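Local coordinates for protein class B carbapenemase GOB-18 (Elizabethkingia meningoseptica, PDB 5K0W) that is a zinc-dependent class B3 metallo-beta-lactamase that hydrolyses beta-lactam antibiotics, carbapenems among them, at residues Y119-D124 with L169-G174; F182-K187 with Y193-A198; V228-D233 with D274-Y279. All coordinates share one frame; numbering follows the deposited sequence.

In the fold
The three interactions follow one another along the chain, and their centres lie about 17 to 18 Å apart. Interaction 1 joins the two sheets of the metallo-beta-lactamase fold, at the end of strand 117-121 in one and of strand 165-171 in the other. Interaction 2 lies within the second sheet, where strand 180-187 neighbours 165-171; there Leu-169 CD1 packs 3.6 Å from Phe-182 CE1. Interaction 3 pairs helices 218-230 and 265-284 at the surface, away from the zinc site. Its first segment is tied to the sheet through His-172, which packs on Val-228 and Met-229, and through Leu-196, which meets Leu-232. Neighbouring strands thus join interactions 1 and 2, while the ion pair stays at the surface.

Interaction 1: residues Y119-D124 with L169-G174; sequences YVDKAD and LLHHPG
A hydrogen bond of 2.7 Å runs from His-171 ND1 to Asp-121 OD2, nearly straight, with 163° at the hydrogen. The oxygen accepts through its syn lone pair and lies almost in the plane of the imidazole, so the ring meets the carboxylate with its N-H edge. The two flat groups are nevertheless turned 42° against each other, and the side chains cross at about a right angle. A chi1 of -173° sets the His-171 ring opposite its own backbone N and across to the aspartate. Leu-169 CD2 lies 3.7 Å from Asp-121 OD2, placing an apolar group beside the bond. Asp-121 OD1 accepts from Ala-123 N at 3.3 Å through its anti lone pair, an Asx turn that ties the carboxylate to its own chain. In the metallo-beta-lactamase fold these segments are the exits of two strands, 117-121 in one sheet and 165-171 in the other, so the His-carboxylate bond joins the two halves of the sandwich. It does not reach the metals: the Asp-121 side chain is about 14 Å from a zinc ion. The chain after His-171 does lead there, through His-172 and Pro-173 to His-175, a zinc ligand. Ala-123 CB comes obliquely to within 4.3 Å of His-171 CE1, while Pro-173 CD sits 3.5 Å above one face of the same ring, toward its rim. The backbone N of His-171 is bonded in turn to Asp-156 OD1. Past the strand end, the 3-10 turn 122-124 is closed by Asp-124 N bonding to Asp-121 O, and Asp-124 OD2 reaches on to Thr-176 OG1.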
ATOM      1  N   TYR A 119      -6.645 -10.423   3.381  1.00 24.44           N
ATOM      2  CA  TYR A 119      -6.693  -9.913   4.753  1.00 23.68           C
ATOM      3  C   TYR A 119      -6.588  -8.390   4.693  1.00 26.85           C
ATOM      4  O   TYR A 119      -5.723  -7.863   4.000  1.00 26.58           O
ATOM      5  CB  TYR A 119      -5.531 -10.483   5.598  1.00 25.42           C
ATOM      6  CG  TYR A 119      -5.361 -11.989   5.626  1.00 27.57           C
ATOM      7  CD1 TYR A 119      -6.412 -12.840   5.301  1.00 29.86           C
ATOM      8  CD2 TYR A 119      -4.177 -12.564   6.069  1.00 28.71           C
ATOM      9  CE1 TYR A 119      -6.275 -14.224   5.368  1.00 31.09           C
ATOM     10  CE2 TYR A 119      -4.025 -13.948   6.139  1.00 30.07           C
ATOM     11  CZ  TYR A 119      -5.079 -14.776   5.790  1.00 37.48           C
ATOM     12  OH  TYR A 119      -4.938 -16.142   5.866  1.00 36.61           O
ATOM     13  N   VAL A 120      -7.467  -7.681   5.397  1.00 24.53           N
ATOM     14  CA  VAL A 120      -7.486  -6.222   5.386  1.00 24.91           C
ATOM     15  C   VAL A 120      -7.773  -5.600   6.768  1.00 29.50           C
ATOM     16  O   VAL A 120      -8.356  -6.259   7.636  1.00 27.94           O
ATOM     17  CB  VAL A 120      -8.463  -5.713   4.298  1.00 28.92           C
ATOM     18  CG1 VAL A 120      -9.898  -5.631   4.819  1.00 27.80           C
ATOM     19  CG2 VAL A 120      -7.997  -4.376   3.725  1.00 29.44           C
ATOM     20  N   ASP A 121      -7.381  -4.312   6.939  1.00 26.92           N
ATOM     21  CA  ASP A 121      -7.627  -3.514   8.137  1.00 26.84           C
ATOM     22  C   ASP A 121      -9.136  -3.456   8.315  1.00 29.69           C
ATOM     23  O   ASP A 121      -9.847  -3.183   7.341  1.00 30.73           O
ATOM     24  CB  ASP A 121      -7.086  -2.098   7.930  1.00 29.17           C
ATOM     25  CG  ASP A 121      -6.909  -1.283   9.200  1.00 44.29           C
ATOM     26  OD1 ASP A 121      -7.913  -1.082   9.928  1.00 46.48           O
ATOM     27  OD2 ASP A 121      -5.786  -0.787   9.431  1.00 47.41           O
ATOM     28  N   LYS A 122      -9.629  -3.757   9.527  1.00 23.12           N
ATOM     29  CA  LYS A 122     -11.056  -3.785   9.817  1.00 21.47           C
ATOM     30  C   LYS A 122     -11.780  -2.517   9.365  1.00 25.26           C
ATOM     31  O   LYS A 122     -12.835  -2.612   8.730  1.00 26.59           O
ATOM     32  CB  LYS A 122     -11.317  -4.080  11.296  1.00 22.86           C
ATOM     33  CG  LYS A 122     -12.700  -4.655  11.573  1.00 27.18           C
ATOM     34  CD  LYS A 122     -12.917  -4.832  13.056  1.00 34.78           C
ATOM     35  CE  LYS A 122     -14.216  -5.517  13.366  1.00 43.34           C
ATOM     36  NZ  LYS A 122     -14.883  -4.875  14.525  1.00 53.18           N
ATOM     37  N   ALA A 123     -11.186  -1.342   9.619  1.00 19.14           N
ATOM     38  CA  ALA A 123     -11.771  -0.053   9.258  1.00 18.16           C
ATOM     39  C   ALA A 123     -12.072   0.182   7.768  1.00 21.95           C
ATOM     40  O   ALA A 123     -12.874   1.063   7.465  1.00 23.62           O
ATOM     41  CB  ALA A 123     -10.924   1.073   9.813  1.00 18.40           C
ATOM     42  N   ASP A 124     -11.439  -0.573   6.849  1.00 16.96           N
ATOM     43  CA  ASP A 124     -11.639  -0.398   5.404  1.00 16.72           C
ATOM     44  C   ASP A 124     -12.574  -1.418   4.725  1.00 22.08           C
ATOM     45  O   ASP A 124     -12.810  -1.319   3.520  1.00 23.11           O
ATOM     46  CB  ASP A 124     -10.297  -0.274   4.672  1.00 18.31           C
ATOM     47  CG  ASP A 124      -9.763   1.155   4.511  1.00 29.38           C
ATOM     48  OD1 ASP A 124     -10.589   2.130   4.576  1.00 27.01           O
ATOM     49  OD2 ASP A 124      -8.539   1.305   4.249  1.00 35.32           O
ATOM     50  N   LEU A 169       0.818  -5.679  11.149  1.00 19.42           N
ATOM     51  CA  LEU A 169       0.015  -4.589  10.614  1.00 18.55           C
ATOM     52  C   LEU A 169       0.104  -3.421  11.586  1.00 21.02           C
ATOM     53  O   LEU A 169      -0.139  -3.589  12.779  1.00 20.64           O
ATOM     54  CB  LEU A 169      -1.451  -5.020  10.435  1.00 18.41           C
ATOM     55  CG  LEU A 169      -2.346  -4.029   9.670  1.00 21.75           C
ATOM     56  CD1 LEU A 169      -3.201  -4.744   8.632  1.00 20.56           C
ATOM     57  CD2 LEU A 169      -3.189  -3.204  10.622  1.00 22.62           C
ATOM     58  N   LEU A 170       0.434  -2.240  11.074  1.00 17.21           N
ATOM     59  CA  LEU A 170       0.488  -1.024  11.875  1.00 16.59           C
ATOM     60  C   LEU A 170      -0.655  -0.130  11.383  1.00 21.24           C
ATOM     61  O   LEU A 170      -0.598   0.376  10.259  1.00 21.81           O
ATOM     62  CB  LEU A 170       1.851  -0.307  11.740  1.00 16.57           C
ATOM     63  CG  LEU A 170       3.123  -1.137  12.009  1.00 21.57           C
ATOM     64  CD1 LEU A 170       4.360  -0.399  11.569  1.00 21.44           C
ATOM     65  CD2 LEU A 170       3.237  -1.539  13.467  1.00 22.90           C
ATOM     66  N   HIS A 171      -1.708   0.025  12.201  1.00 16.51           N
ATOM     67  CA  HIS A 171      -2.858   0.854  11.879  1.00 16.54           C
ATOM     68  C   HIS A 171      -2.430   2.325  11.801  1.00 21.79           C
ATOM     69  O   HIS A 171      -2.008   2.911  12.809  1.00 22.26           O
ATOM     70  CB  HIS A 171      -3.954   0.636  12.927  1.00 17.79           C
ATOM     71  CG  HIS A 171      -5.262   1.312  12.630  1.00 21.50           C
ATOM     72  ND1 HIS A 171      -5.983   1.035  11.472  1.00 23.12           N
ATOM     73  CD2 HIS A 171      -5.971   2.190  13.375  1.00 22.45           C
ATOM     74  CE1 HIS A 171      -7.072   1.781  11.538  1.00 21.67           C
ATOM     75  NE2 HIS A 171      -7.109   2.492  12.659  1.00 21.94           N
ATOM     76  N   HIS A 172      -2.468   2.893  10.575  1.00 17.70           N
ATOM     77  CA  HIS A 172      -2.099   4.281  10.285  1.00 17.14           C
ATOM     78  C   HIS A 172      -3.260   4.990   9.557  1.00 23.85           C
ATOM     79  O   HIS A 172      -3.154   5.243   8.347  1.00 24.97           O
ATOM     80  CB  HIS A 172      -0.792   4.315   9.475  1.00 17.41           C
ATOM     81  CG  HIS A 172       0.417   3.865  10.255  1.00 20.53           C
ATOM     82  ND1 HIS A 172       1.518   3.322   9.622  1.00 21.80           N
ATOM     83  CD2 HIS A 172       0.655   3.886  11.589  1.00 20.98           C
ATOM     84  CE1 HIS A 172       2.375   3.015  10.582  1.00 20.39           C
ATOM     85  NE2 HIS A 172       1.905   3.345  11.778  1.00 20.59           N
ATOM     86  N   PRO A 173      -4.404   5.277  10.249  1.00 20.41           N
ATOM     87  CA  PRO A 173      -5.558   5.870   9.544  1.00 19.96           C
ATOM     88  C   PRO A 173      -5.408   7.332   9.118  1.00 22.72           C
ATOM     89  O   PRO A 173      -4.429   7.988   9.444  1.00 23.09           O
ATOM     90  CB  PRO A 173      -6.712   5.669  10.531  1.00 21.61           C
ATOM     91  CG  PRO A 173      -6.064   5.667  11.870  1.00 26.04           C
ATOM     92  CD  PRO A 173      -4.716   5.034  11.678  1.00 22.13           C
ATOM     93  N   GLY A 174      -6.391   7.817   8.380  1.00 17.63           N
ATOM     94  CA  GLY A 174      -6.434   9.185   7.902  1.00 16.11           C
ATOM     95  C   GLY A 174      -6.621   9.215   6.409  1.00 18.36           C
ATOM     96  O   GLY A 174      -7.654   9.655   5.928  1.00 16.79           O
TER

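Interaction 2: residues F182-K187 with Y193-A198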
ATOM      1  N   PHE A 182       3.139  -1.924   7.070  1.00 17.65           N
ATOM      2  CA  PHE A 182       3.576  -3.249   7.493  1.00 17.97           C
ATOM      3  C   PHE A 182       5.033  -3.228   7.877  1.00 23.52           C
ATOM      4  O   PHE A 182       5.834  -2.520   7.270  1.00 22.64           O
ATOM      5  CB  PHE A 182       3.287  -4.319   6.433  1.00 19.33           C
ATOM      6  CG  PHE A 182       1.827  -4.457   6.093  1.00 20.70           C
ATOM      7  CD1 PHE A 182       1.008  -5.317   6.815  1.00 24.31           C
ATOM      8  CD2 PHE A 182       1.270  -3.745   5.033  1.00 23.30           C
ATOM      9  CE1 PHE A 182      -0.345  -5.465   6.480  1.00 25.39           C
ATOM     10  CE2 PHE A 182      -0.091  -3.871   4.715  1.00 26.13           C
ATOM     11  CZ  PHE A 182      -0.887  -4.734   5.439  1.00 24.09           C
ATOM     12  N   ILE A 183       5.366  -3.972   8.926  1.00 21.24           N
ATOM     13  CA  ILE A 183       6.725  -4.063   9.423  1.00 20.91           C
ATOM     14  C   ILE A 183       7.108  -5.527   9.565  1.00 23.21           C
ATOM     15  O   ILE A 183       6.352  -6.328  10.126  1.00 22.58           O
ATOM     16  CB  ILE A 183       6.984  -3.158  10.679  1.00 24.61           C
ATOM     17  CG1 ILE A 183       8.476  -2.941  10.942  1.00 25.06           C
ATOM     18  CG2 ILE A 183       6.231  -3.612  11.945  1.00 25.91           C
ATOM     19  CD1 ILE A 183       8.800  -1.519  11.271  1.00 35.44           C
ATOM     20  N   PHE A 184       8.245  -5.889   8.973  1.00 19.50           N
ATOM     21  CA  PHE A 184       8.744  -7.261   8.999  1.00 18.69           C
ATOM     22  C   PHE A 184      10.250  -7.313   8.831  1.00 22.65           C
ATOM     23  O   PHE A 184      10.872  -6.352   8.377  1.00 21.64           O
ATOM     24  CB  PHE A 184       8.043  -8.111   7.916  1.00 19.95           C
ATOM     25  CG  PHE A 184       8.429  -7.752   6.506  1.00 21.82           C
ATOM     26  CD1 PHE A 184       7.821  -6.685   5.852  1.00 25.68           C
ATOM     27  CD2 PHE A 184       9.404  -8.479   5.829  1.00 24.04           C
ATOM     28  CE1 PHE A 184       8.192  -6.336   4.555  1.00 27.49           C
ATOM     29  CE2 PHE A 184       9.781  -8.133   4.532  1.00 27.74           C
ATOM     30  CZ  PHE A 184       9.167  -7.068   3.898  1.00 27.02           C
ATOM     31  N   GLU A 185      10.826  -8.457   9.166  1.00 21.05           N
ATOM     32  CA  GLU A 185      12.240  -8.708   8.972  1.00 21.59           C
ATOM     33  C   GLU A 185      12.379  -9.632   7.773  1.00 25.21           C
ATOM     34  O   GLU A 185      11.520 -10.477   7.529  1.00 25.52           O
ATOM     35  CB  GLU A 185      12.863  -9.361  10.221  1.00 23.50           C
ATOM     36  CG  GLU A 185      14.341  -9.040  10.416  1.00 37.70           C
ATOM     37  CD  GLU A 185      14.684  -8.035  11.510  1.00 69.12           C
ATOM     38  OE1 GLU A 185      13.800  -7.237  11.906  1.00 63.11           O
ATOM     39  OE2 GLU A 185      15.850  -8.045  11.968  1.00 64.69           O
ATOM     40  N   THR A 186      13.443  -9.445   7.013  1.00 21.87           N
ATOM     41  CA  THR A 186      13.820 -10.276   5.869  1.00 21.27           C
ATOM     42  C   THR A 186      15.333 -10.380   5.832  1.00 24.56           C
ATOM     43  O   THR A 186      16.016  -9.533   6.406  1.00 24.13           O
ATOM     44  CB  THR A 186      13.181  -9.833   4.551  1.00 25.73           C
ATOM     45  OG1 THR A 186      13.458 -10.842   3.576  1.00 29.75           O
ATOM     46  CG2 THR A 186      13.682  -8.477   4.069  1.00 21.83           C
ATOM     47  N   LYS A 187      15.862 -11.418   5.193  1.00 20.82           N
ATOM     48  CA  LYS A 187      17.304 -11.588   5.168  1.00 20.65           C
ATOM     49  C   LYS A 187      17.878 -12.008   3.838  1.00 24.84           C
ATOM     50  O   LYS A 187      17.235 -12.709   3.042  1.00 23.81           O
ATOM     51  CB  LYS A 187      17.769 -12.526   6.307  1.00 23.13           C
ATOM     52  CG  LYS A 187      17.373 -13.996   6.128  1.00 36.61           C
ATOM     53  CD  LYS A 187      17.101 -14.731   7.448  1.00 51.10           C
ATOM     54  CE  LYS A 187      15.631 -15.123   7.643  1.00 62.31           C
ATOM     55  NZ  LYS A 187      14.714 -13.949   7.838  1.00 62.22           N
ATOM     56  N   TYR A 193      17.098  -7.420   7.832  1.00 28.26           N
ATOM     57  CA  TYR A 193      16.608  -6.056   7.579  1.00 26.81           C
ATOM     58  C   TYR A 193      15.210  -5.896   8.123  1.00 26.63           C
ATOM     59  O   TYR A 193      14.323  -6.646   7.726  1.00 25.81           O
ATOM     60  CB  TYR A 193      16.519  -5.753   6.066  1.00 28.21           C
ATOM     61  CG  TYR A 193      17.762  -5.975   5.245  1.00 29.94           C
ATOM     62  CD1 TYR A 193      17.990  -7.190   4.609  1.00 32.07           C
ATOM     63  CD2 TYR A 193      18.654  -4.934   5.005  1.00 30.85           C
ATOM     64  CE1 TYR A 193      19.100  -7.378   3.787  1.00 33.73           C
ATOM     65  CE2 TYR A 193      19.746  -5.099   4.156  1.00 31.85           C
ATOM     66  CZ  TYR A 193      19.972  -6.326   3.558  1.00 39.15           C
ATOM     67  OH  TYR A 193      21.061  -6.491   2.741  1.00 39.34           O
ATOM     68  N   ARG A 194      14.990  -4.886   8.974  1.00 21.33           N
ATOM     69  CA  ARG A 194      13.661  -4.570   9.480  1.00 19.92           C
ATOM     70  C   ARG A 194      13.068  -3.628   8.431  1.00 21.98           C
ATOM     71  O   ARG A 194      13.519  -2.491   8.276  1.00 20.00           O
ATOM     72  CB  ARG A 194      13.719  -3.937  10.882  1.00 18.45           C
ATOM     73  CG  ARG A 194      12.356  -3.598  11.488  1.00 20.54           C
ATOM     74  CD  ARG A 194      12.472  -3.605  12.994  1.00 28.52           C
ATOM     75  NE  ARG A 194      11.260  -3.154  13.684  1.00 32.13           N
ATOM     76  CZ  ARG A 194      10.247  -3.950  14.017  1.00 43.69           C
ATOM     77  NH1 ARG A 194       9.192  -3.457  14.658  1.00 18.58           N
ATOM     78  NH2 ARG A 194      10.272  -5.244  13.695  1.00 28.52           N
ATOM     79  N   VAL A 195      12.122  -4.155   7.645  1.00 18.69           N
ATOM     80  CA  VAL A 195      11.489  -3.440   6.541  1.00 18.14           C
ATOM     81  C   VAL A 195      10.145  -2.834   6.935  1.00 20.92           C
ATOM     82  O   VAL A 195       9.313  -3.510   7.541  1.00 21.24           O
ATOM     83  CB  VAL A 195      11.393  -4.337   5.279  1.00 22.06           C
ATOM     84  CG1 VAL A 195      10.747  -3.599   4.110  1.00 21.06           C
ATOM     85  CG2 VAL A 195      12.777  -4.860   4.879  1.00 22.09           C
ATOM     86  N   LEU A 196       9.950  -1.549   6.598  1.00 15.43           N
ATOM     87  CA  LEU A 196       8.712  -0.821   6.806  1.00 14.30           C
ATOM     88  C   LEU A 196       8.115  -0.473   5.452  1.00 21.02           C
ATOM     89  O   LEU A 196       8.778   0.187   4.644  1.00 21.73           O
ATOM     90  CB  LEU A 196       8.948   0.461   7.631  1.00 13.58           C
ATOM     91  CG  LEU A 196       7.736   1.376   7.793  1.00 15.94           C
ATOM     92  CD1 LEU A 196       6.811   0.879   8.887  1.00 15.04           C
ATOM     93  CD2 LEU A 196       8.159   2.807   8.030  1.00 15.87           C
ATOM     94  N   ILE A 197       6.874  -0.923   5.195  1.00 17.98           N
ATOM     95  CA  ILE A 197       6.120  -0.600   3.983  1.00 17.42           C
ATOM     96  C   ILE A 197       5.108   0.446   4.464  1.00 21.92           C
ATOM     97  O   ILE A 197       4.107   0.103   5.066  1.00 23.33           O
ATOM     98  CB  ILE A 197       5.482  -1.852   3.310  1.00 20.69           C
ATOM     99  CG1 ILE A 197       6.566  -2.784   2.751  1.00 20.44           C
ATOM    100  CG2 ILE A 197       4.482  -1.452   2.182  1.00 22.24           C
ATOM    101  CD1 ILE A 197       6.091  -4.140   2.417  1.00 23.99           C
ATOM    102  N   ALA A 198       5.424   1.721   4.282  1.00 17.54           N
ATOM    103  CA  ALA A 198       4.639   2.830   4.788  1.00 16.94           C
ATOM    104  C   ALA A 198       3.505   3.349   3.915  1.00 22.48           C
ATOM    105  O   ALA A 198       3.631   3.410   2.701  1.00 23.36           O
ATOM    106  CB  ALA A 198       5.565   3.976   5.156  1.00 17.46           C
TER
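Phe-182 pairs with Ile-197 in the antiparallel beta hairpin of strands 180-187 and 192-198, part of one of the two sheets of the metallo-beta-lactamase fold. They form a hydrogen-bonded pair, with Ile-197 N 2.8 Å from Phe-182 O and a matching bond back from Phe-182 N to Ile-197 O. Next comes Ile-183, opposite Leu-196 in a non-hydrogen-bonded pair; its CG1 lies over the centre of one face of the Arg-194 guanidinium, 3.7 Å from CZ, and its CD1 meets Leu-196 CD1. That arginine is extended from CG to NE, and NE bonds to the backbone O of Asp-233. On the other sheet face Phe-184 pairs with Val-195. A chi1 of 70° tucks its CG between the backbone N and the carbonyl carbon, and the ring leans across the neighbouring strand: Val-195 CB sits over one face in a CH-pi contact, 4.0 Å from the centroid, while Ile-197 CD1 touches CE1 at the ring edge, 3.7 Å away. Leu-44 of strand 44-46 packs against Phe-184 and Val-195. Glu-185, bent at chi2, brings OE1 to 3.5 Å from Arg-194 CB, beside the chain; Glu-185 OE1 is 4.4 Å from Arg-194 NH2, too far for a salt bridge. Thr-186 pairs with Tyr-193 through two backbone bonds, its OG1 accepts from Asn-43 N, and its methyl CG2 rests 3.8 Å from Val-195 CG2.

Interaction 3: residues V228-D233 with D274-Y279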
ATOM      1  N   VAL A 228       2.468   7.837  16.198  1.00 19.01           N
ATOM      2  CA  VAL A 228       2.931   6.452  16.072  1.00 18.88           C
ATOM      3  C   VAL A 228       4.007   6.257  14.958  1.00 19.91           C
ATOM      4  O   VAL A 228       4.968   5.509  15.155  1.00 17.33           O
ATOM      5  CB  VAL A 228       1.696   5.495  15.993  1.00 24.23           C
ATOM      6  CG1 VAL A 228       0.893   5.690  14.710  1.00 23.53           C
ATOM      7  CG2 VAL A 228       2.085   4.032  16.181  1.00 25.04           C
ATOM      8  N   MET A 229       3.877   6.987  13.833  1.00 17.16           N
ATOM      9  CA  MET A 229       4.823   6.893  12.716  1.00 16.80           C
ATOM     10  C   MET A 229       6.226   7.482  12.997  1.00 21.05           C
ATOM     11  O   MET A 229       7.205   7.003  12.424  1.00 20.72           O
ATOM     12  CB  MET A 229       4.210   7.407  11.402  1.00 18.79           C
ATOM     13  CG  MET A 229       3.315   6.394  10.717  1.00 22.52           C
ATOM     14  SD  MET A 229       2.541   6.964   9.180  1.00 26.81           S
ATOM     15  CE  MET A 229       3.722   6.380   7.956  1.00 22.81           C
ATOM     16  N   LYS A 230       6.322   8.502  13.861  1.00 17.89           N
ATOM     17  CA  LYS A 230       7.591   9.148  14.252  1.00 18.36           C
ATOM     18  C   LYS A 230       8.430   8.264  15.188  1.00 22.92           C
ATOM     19  O   LYS A 230       9.643   8.461  15.284  1.00 21.96           O
ATOM     20  CB  LYS A 230       7.315  10.491  14.963  1.00 21.09           C
ATOM     21  CG  LYS A 230       7.090  11.681  14.024  1.00 24.53           C
ATOM     22  CD  LYS A 230       6.414  12.868  14.724  1.00 34.11           C
ATOM     23  CE  LYS A 230       7.352  13.804  15.461  1.00 43.51           C
ATOM     24  NZ  LYS A 230       6.615  14.893  16.164  1.00 51.39           N
ATOM     25  N   LYS A 231       7.779   7.302  15.884  1.00 21.05           N
ATOM     26  CA  LYS A 231       8.410   6.393  16.863  1.00 20.55           C
ATOM     27  C   LYS A 231       8.742   4.996  16.320  1.00 25.26           C
ATOM     28  O   LYS A 231       9.110   4.112  17.102  1.00 26.27           O
ATOM     29  CB  LYS A 231       7.596   6.286  18.185  1.00 21.22           C
ATOM     30  CG  LYS A 231       6.682   7.455  18.553  1.00 25.96           C
ATOM     31  CD  LYS A 231       6.789   7.933  20.012  1.00 34.75           C
ATOM     32  CE  LYS A 231       5.889   7.199  20.981  1.00 32.14           C
ATOM     33  NZ  LYS A 231       6.605   6.094  21.685  1.00 38.02           N
ATOM     34  N   LEU A 232       8.649   4.799  14.993  1.00 21.08           N
ATOM     35  CA  LEU A 232       8.934   3.503  14.369  1.00 20.37           C
ATOM     36  C   LEU A 232      10.433   3.280  14.204  1.00 24.11           C
ATOM     37  O   LEU A 232      11.185   4.232  13.921  1.00 22.74           O
ATOM     38  CB  LEU A 232       8.209   3.349  12.999  1.00 20.25           C
ATOM     39  CG  LEU A 232       6.665   3.327  13.007  1.00 24.97           C
ATOM     40  CD1 LEU A 232       6.108   3.464  11.610  1.00 25.27           C
ATOM     41  CD2 LEU A 232       6.113   2.069  13.685  1.00 26.68           C
ATOM     42  N   ASP A 233      10.860   2.010  14.388  1.00 21.28           N
ATOM     43  CA  ASP A 233      12.253   1.559  14.203  1.00 21.58           C
ATOM     44  C   ASP A 233      12.295   0.562  13.042  1.00 23.33           C
ATOM     45  O   ASP A 233      11.543  -0.422  13.029  1.00 23.97           O
ATOM     46  CB  ASP A 233      12.859   0.908  15.460  1.00 23.93           C
ATOM     47  CG  ASP A 233      12.569   1.552  16.784  1.00 40.02           C
ATOM     48  OD1 ASP A 233      12.990   2.716  16.983  1.00 42.23           O
ATOM     49  OD2 ASP A 233      11.935   0.886  17.632  1.00 47.67           O
ATOM     50  N   ASP A 274       6.921  16.975   7.132  1.00 24.77           N
ATOM     51  CA  ASP A 274       6.320  17.869   6.144  1.00 24.00           C
ATOM     52  C   ASP A 274       4.833  17.605   6.017  1.00 25.48           C
ATOM     53  O   ASP A 274       4.067  18.539   5.797  1.00 25.88           O
ATOM     54  CB  ASP A 274       7.029  17.783   4.788  1.00 26.42           C
ATOM     55  CG  ASP A 274       8.436  18.355   4.792  1.00 46.28           C
ATOM     56  OD1 ASP A 274       8.654  19.404   5.452  1.00 49.08           O
ATOM     57  OD2 ASP A 274       9.321  17.758   4.132  1.00 55.19           O
ATOM     58  N   LEU A 275       4.422  16.340   6.218  1.00 19.52           N
ATOM     59  CA  LEU A 275       3.030  15.922   6.191  1.00 17.81           C
ATOM     60  C   LEU A 275       2.298  16.383   7.474  1.00 24.08           C
ATOM     61  O   LEU A 275       1.119  16.763   7.400  1.00 24.80           O
ATOM     62  CB  LEU A 275       2.926  14.412   5.953  1.00 16.66           C
ATOM     63  CG  LEU A 275       3.195  13.949   4.512  1.00 19.68           C
ATOM     64  CD1 LEU A 275       3.506  12.476   4.449  1.00 18.44           C
ATOM     65  CD2 LEU A 275       2.033  14.245   3.603  1.00 22.45           C
ATOM     66  N   GLU A 276       2.997  16.403   8.631  1.00 21.23           N
ATOM     67  CA  GLU A 276       2.435  16.867   9.910  1.00 21.47           C
ATOM     68  C   GLU A 276       2.312  18.382   9.882  1.00 29.66           C
ATOM     69  O   GLU A 276       1.275  18.899  10.303  1.00 30.68           O
ATOM     70  CB  GLU A 276       3.286  16.406  11.083  1.00 22.78           C
ATOM     71  CG  GLU A 276       2.597  16.477  12.432  1.00 35.77           C
ATOM     72  CD  GLU A 276       3.570  16.333  13.581  1.00 59.39           C
ATOM     73  OE1 GLU A 276       3.915  15.180  13.923  1.00 57.89           O
ATOM     74  OE2 GLU A 276       4.060  17.373  14.077  1.00 60.70           O
ATOM     75  N   LYS A 277       3.338  19.091   9.327  1.00 27.91           N
ATOM     76  CA  LYS A 277       3.364  20.561   9.159  1.00 27.94           C
ATOM     77  C   LYS A 277       2.139  21.030   8.378  1.00 31.49           C
ATOM     78  O   LYS A 277       1.460  21.954   8.820  1.00 32.03           O
ATOM     79  CB  LYS A 277       4.661  21.022   8.456  1.00 30.54           C
ATOM     80  CG  LYS A 277       5.730  21.515   9.408  1.00 39.23           C
ATOM     81  CD  LYS A 277       7.116  21.533   8.757  1.00 49.22           C
ATOM     82  CE  LYS A 277       8.062  22.365   9.590  1.00 58.14           C
ATOM     83  NZ  LYS A 277       9.489  22.069   9.290  1.00 62.44           N
ATOM     84  N   SER A 278       1.830  20.370   7.247  1.00 28.63           N
ATOM     85  CA  SER A 278       0.647  20.739   6.463  1.00 28.79           C
ATOM     86  C   SER A 278      -0.648  20.271   7.139  1.00 34.19           C
ATOM     87  O   SER A 278      -1.652  20.979   7.056  1.00 35.24           O
ATOM     88  CB  SER A 278       0.752  20.326   4.995  1.00 29.98           C
ATOM     89  OG  SER A 278       0.932  18.933   4.855  1.00 38.44           O
ATOM     90  N   TYR A 279      -0.595  19.138   7.886  1.00 30.11           N
ATOM     91  CA  TYR A 279      -1.759  18.633   8.619  1.00 30.20           C
ATOM     92  C   TYR A 279      -2.206  19.652   9.676  1.00 33.14           C
ATOM     93  O   TYR A 279      -3.398  19.971   9.755  1.00 32.09           O
ATOM     94  CB  TYR A 279      -1.482  17.252   9.247  1.00 31.81           C
ATOM     95  CG  TYR A 279      -2.442  16.894  10.359  1.00 34.91           C
ATOM     96  CD1 TYR A 279      -3.777  16.592  10.088  1.00 37.00           C
ATOM     97  CD2 TYR A 279      -2.033  16.899  11.687  1.00 36.45           C
ATOM     98  CE1 TYR A 279      -4.679  16.313  11.113  1.00 36.70           C
ATOM     99  CE2 TYR A 279      -2.924  16.604  12.721  1.00 37.84           C
ATOM    100  CZ  TYR A 279      -4.248  16.318  12.428  1.00 44.55           C
ATOM    101  OH  TYR A 279      -5.123  16.034  13.448  1.00 44.81           O
TER
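Lys-230 and Glu-276 make this contact between them. The lysine follows Met-229 of helix 218-230, the glutamate lies within helix 265-284, and their CA atoms are 10.2 Å apart, so the two side chains must span the gap. Glu-276 does so by turning CG to the far side from its backbone N (chi1 -163°) and extending the chain beyond CG, which carries the carboxylate well out from its helix. The Lys-230 chain bends at chi3 (85°), and the two side chains cross at about a right angle. Glu-276 OE1 is 3.5 Å from Lys-230 NZ, a salt bridge, and equally 3.5 Å from the methylene Lys-230 CD. The second oxygen, Glu-276 OE2, is more distant, 4.1 Å from Lys-230 NZ. Near the pair, Met-229 and Lys-230 touch Leu-272 of helix 265-284, and Leu-275 and Glu-276 touch Phe-226 of helix 218-230. Tyr-268 OH is also hydrogen-bonded to Met-229 O, a polar tie between the same helices. The site lies on the surface, away from the zinc ligands, and Lys-230 also touches a neighbouring molecule in the crystal. A single long ion pair between a lysine exposed to solvent and a partly exposed glutamate would be well screened by water, so its electrostatic contribution to holding the helices together is probably modest.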